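Local coordinates for RNA polymerase sigma factor SIGMA-28 (FliA) (Aquifex aeolicus, PDB 1RP3), which probably directs RNA polymerase to flagellar promoters as a sigma factor and is held here in an inactive conformation by the anti-sigma factor FlgM, at residues Tyr83-Asp88 and Ser146-Phe151. Numbering follows the deposited sequence.
Sequences YLRSLD and SLEEVF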
loop_
_atom_site.group_PDB
_atom_site.type_symbol
_atom_site.label_atom_id
_atom_site.label_comp_id
_atom_site.label_asym_id
_atom_site.label_seq_id
_atom_site.Cartn_x
_atom_site.Cartn_y
_atom_site.Cartn_z
ATOM N N TYR A 83 7.612 -0.374 9.549
ATOM C CA TYR A 83 8.327 -1.633 9.514
ATOM C C TYR A 83 8.981 -1.869 8.148
ATOM O O TYR A 83 10.134 -2.288 8.080
ATOM C CB TYR A 83 7.400 -2.799 9.881
ATOM C CG TYR A 83 7.876 -4.140 9.367
ATOM C CD1 TYR A 83 9.000 -4.757 9.913
ATOM C CD2 TYR A 83 7.214 -4.784 8.325
ATOM C CE1 TYR A 83 9.452 -5.984 9.439
ATOM C CE2 TYR A 83 7.659 -6.005 7.846
ATOM C CZ TYR A 83 8.780 -6.601 8.405
ATOM O OH TYR A 83 9.240 -7.808 7.913
ATOM N N LEU A 84 8.249 -1.612 7.072
ATOM C CA LEU A 84 8.804 -1.824 5.744
ATOM C C LEU A 84 10.001 -0.918 5.475
ATOM O O LEU A 84 10.952 -1.318 4.812
ATOM C CB LEU A 84 7.724 -1.644 4.677
ATOM C CG LEU A 84 6.639 -2.722 4.680
ATOM C CD1 LEU A 84 5.461 -2.282 3.831
ATOM C CD2 LEU A 84 7.223 -4.032 4.184
ATOM N N ARG A 85 9.973 0.286 6.036
ATOM C CA ARG A 85 11.060 1.237 5.860
ATOM C C ARG A 85 12.309 0.832 6.649
ATOM O O ARG A 85 13.418 1.249 6.325
ATOM C CB ARG A 85 10.601 2.637 6.266
ATOM C CG ARG A 85 11.628 3.733 6.051
ATOM C CD ARG A 85 11.004 5.105 6.223
ATOM N NE ARG A 85 10.184 5.487 5.077
ATOM C CZ ARG A 85 8.861 5.664 5.121
ATOM N NH1 ARG A 85 8.199 5.483 6.258
ATOM N NH2 ARG A 85 8.201 6.051 4.032
ATOM N N SER A 86 12.141 -0.009 7.663
ATOM C CA SER A 86 13.285 -0.447 8.459
ATOM C C SER A 86 14.034 -1.538 7.712
ATOM O O SER A 86 15.095 -1.985 8.152
ATOM C CB SER A 86 12.851 -0.939 9.846
ATOM O OG SER A 86 12.251 -2.218 9.782
ATOM N N LEU A 87 13.457 -1.968 6.589
ATOM C CA LEU A 87 14.051 -3.001 5.744
ATOM C C LEU A 87 15.059 -2.421 4.756
ATOM O O LEU A 87 15.376 -1.229 4.805
ATOM C CB LEU A 87 12.968 -3.797 5.013
ATOM C CG LEU A 87 12.332 -5.008 5.709
ATOM C CD1 LEU A 87 12.395 -4.889 7.209
ATOM C CD2 LEU A 87 10.907 -5.143 5.240
ATOM N N ASP A 88 15.538 -3.258 3.845
ATOM C CA ASP A 88 16.555 -2.857 2.877
ATOM C C ASP A 88 16.051 -2.315 1.549
ATOM O O ASP A 88 16.748 -2.421 0.544
ATOM C CB ASP A 88 17.470 -4.047 2.599
ATOM C CG ASP A 88 16.767 -5.153 1.815
ATOM O OD1 ASP A 88 15.548 -5.357 2.003
ATOM O OD2 ASP A 88 17.431 -5.810 0.984
ATOM N N SER A 146 9.413 6.347 -0.531
ATOM C CA SER A 146 9.785 7.751 -0.657
ATOM C C SER A 146 8.553 8.638 -0.823
ATOM O O SER A 146 8.466 9.697 -0.218
ATOM C CB SER A 146 10.742 7.951 -1.833
ATOM O OG SER A 146 11.980 7.340 -1.546
ATOM N N LEU A 147 7.599 8.200 -1.632
ATOM C CA LEU A 147 6.394 8.987 -1.819
ATOM C C LEU A 147 5.540 8.993 -0.548
ATOM O O LEU A 147 4.860 9.971 -0.267
ATOM C CB LEU A 147 5.584 8.471 -3.002
ATOM C CG LEU A 147 4.360 9.315 -3.340
ATOM C CD1 LEU A 147 4.766 10.789 -3.462
ATOM C CD2 LEU A 147 3.722 8.812 -4.635
ATOM N N GLU A 148 5.595 7.906 0.219
ATOM C CA GLU A 148 4.837 7.790 1.463
ATOM C C GLU A 148 5.358 8.810 2.481
ATOM O O GLU A 148 4.579 9.392 3.227
ATOM C CB GLU A 148 4.938 6.360 2.033
ATOM C CG GLU A 148 3.964 6.056 3.187
ATOM C CD GLU A 148 4.511 6.414 4.569
ATOM O OE1 GLU A 148 5.745 6.437 4.756
ATOM O OE2 GLU A 148 3.702 6.648 5.486
ATOM N N GLU A 149 6.675 9.022 2.497
ATOM C CA GLU A 149 7.295 9.989 3.400
ATOM C C GLU A 149 6.672 11.368 3.211
ATOM O O GLU A 149 6.451 12.091 4.179
ATOM C CB GLU A 149 8.798 10.081 3.146
ATOM C CG GLU A 149 9.627 9.087 3.932
ATOM C CD GLU A 149 11.111 9.199 3.633
ATOM O OE1 GLU A 149 11.524 10.219 3.037
ATOM O OE2 GLU A 149 11.863 8.266 3.989
ATOM N N VAL A 150 6.380 11.709 1.958
ATOM C CA VAL A 150 5.777 12.987 1.625
ATOM C C VAL A 150 4.351 13.053 2.154
ATOM O O VAL A 150 3.984 13.986 2.881
ATOM C CB VAL A 150 5.803 13.234 0.100
ATOM C CG1 VAL A 150 5.082 14.534 -0.247
ATOM C CG2 VAL A 150 7.252 13.264 -0.397
ATOM N N PHE A 151 3.562 12.038 1.825
ATOM C CA PHE A 151 2.185 11.968 2.290
ATOM C C PHE A 151 2.082 11.931 3.805
ATOM O O PHE A 151 1.088 12.382 4.364
ATOM C CB PHE A 151 1.473 10.761 1.694
ATOM C CG PHE A 151 0.911 11.005 0.343
ATOM C CD1 PHE A 151 -0.360 11.543 0.199
ATOM C CD2 PHE A 151 1.654 10.720 -0.791
ATOM C CE1 PHE A 151 -0.888 11.776 -1.059
ATOM C CE2 PHE A 151 1.134 10.949 -2.050
ATOM C CZ PHE A 151 -0.137 11.484 -2.186
#
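One arginine, Arg85, carries the whole contact, meeting two successive glutamates in different ways. Glu148 takes the edge of the guanidinium: Arg85 NH2 donates to Glu148 OE1 at 2.6 Å, nearly straight at 157°. That oxygen lies in the guanidinium plane and receives a weak bond from Arg85 NH1 at 3.0 Å. A single carboxylate oxygen is thus forked between both terminal nitrogens, with guanidinium and carboxylate planes 30° apart. Glu149 instead lies over a face, its CG 3.4 Å from Arg85 NH2, while its OE2 stands 3.4 Å from Arg85 NE but well off the plane, so that this salt bridge is one of charge alone. The Arg85 chain leaves the helix extended, and its bend at chi3 (-75°) turns NH1 and NH2 to Glu148 OE1. An alanine here is likely to leave Glu148 OE1 without the two N-H donors that grip it and Glu149 without its nearby positive charge. Leu145 O also accepts from Arg85 NH2, and Arg152 pairs with Glu148 OE2. The bridge ties the C-terminal part of helix 66-85, in sigma region 2, to helix 129-158, in region 3, where Leu147 and Val150 pack on helix 217-236 and Phe151 stacks with Phe87 of the FlgM chain.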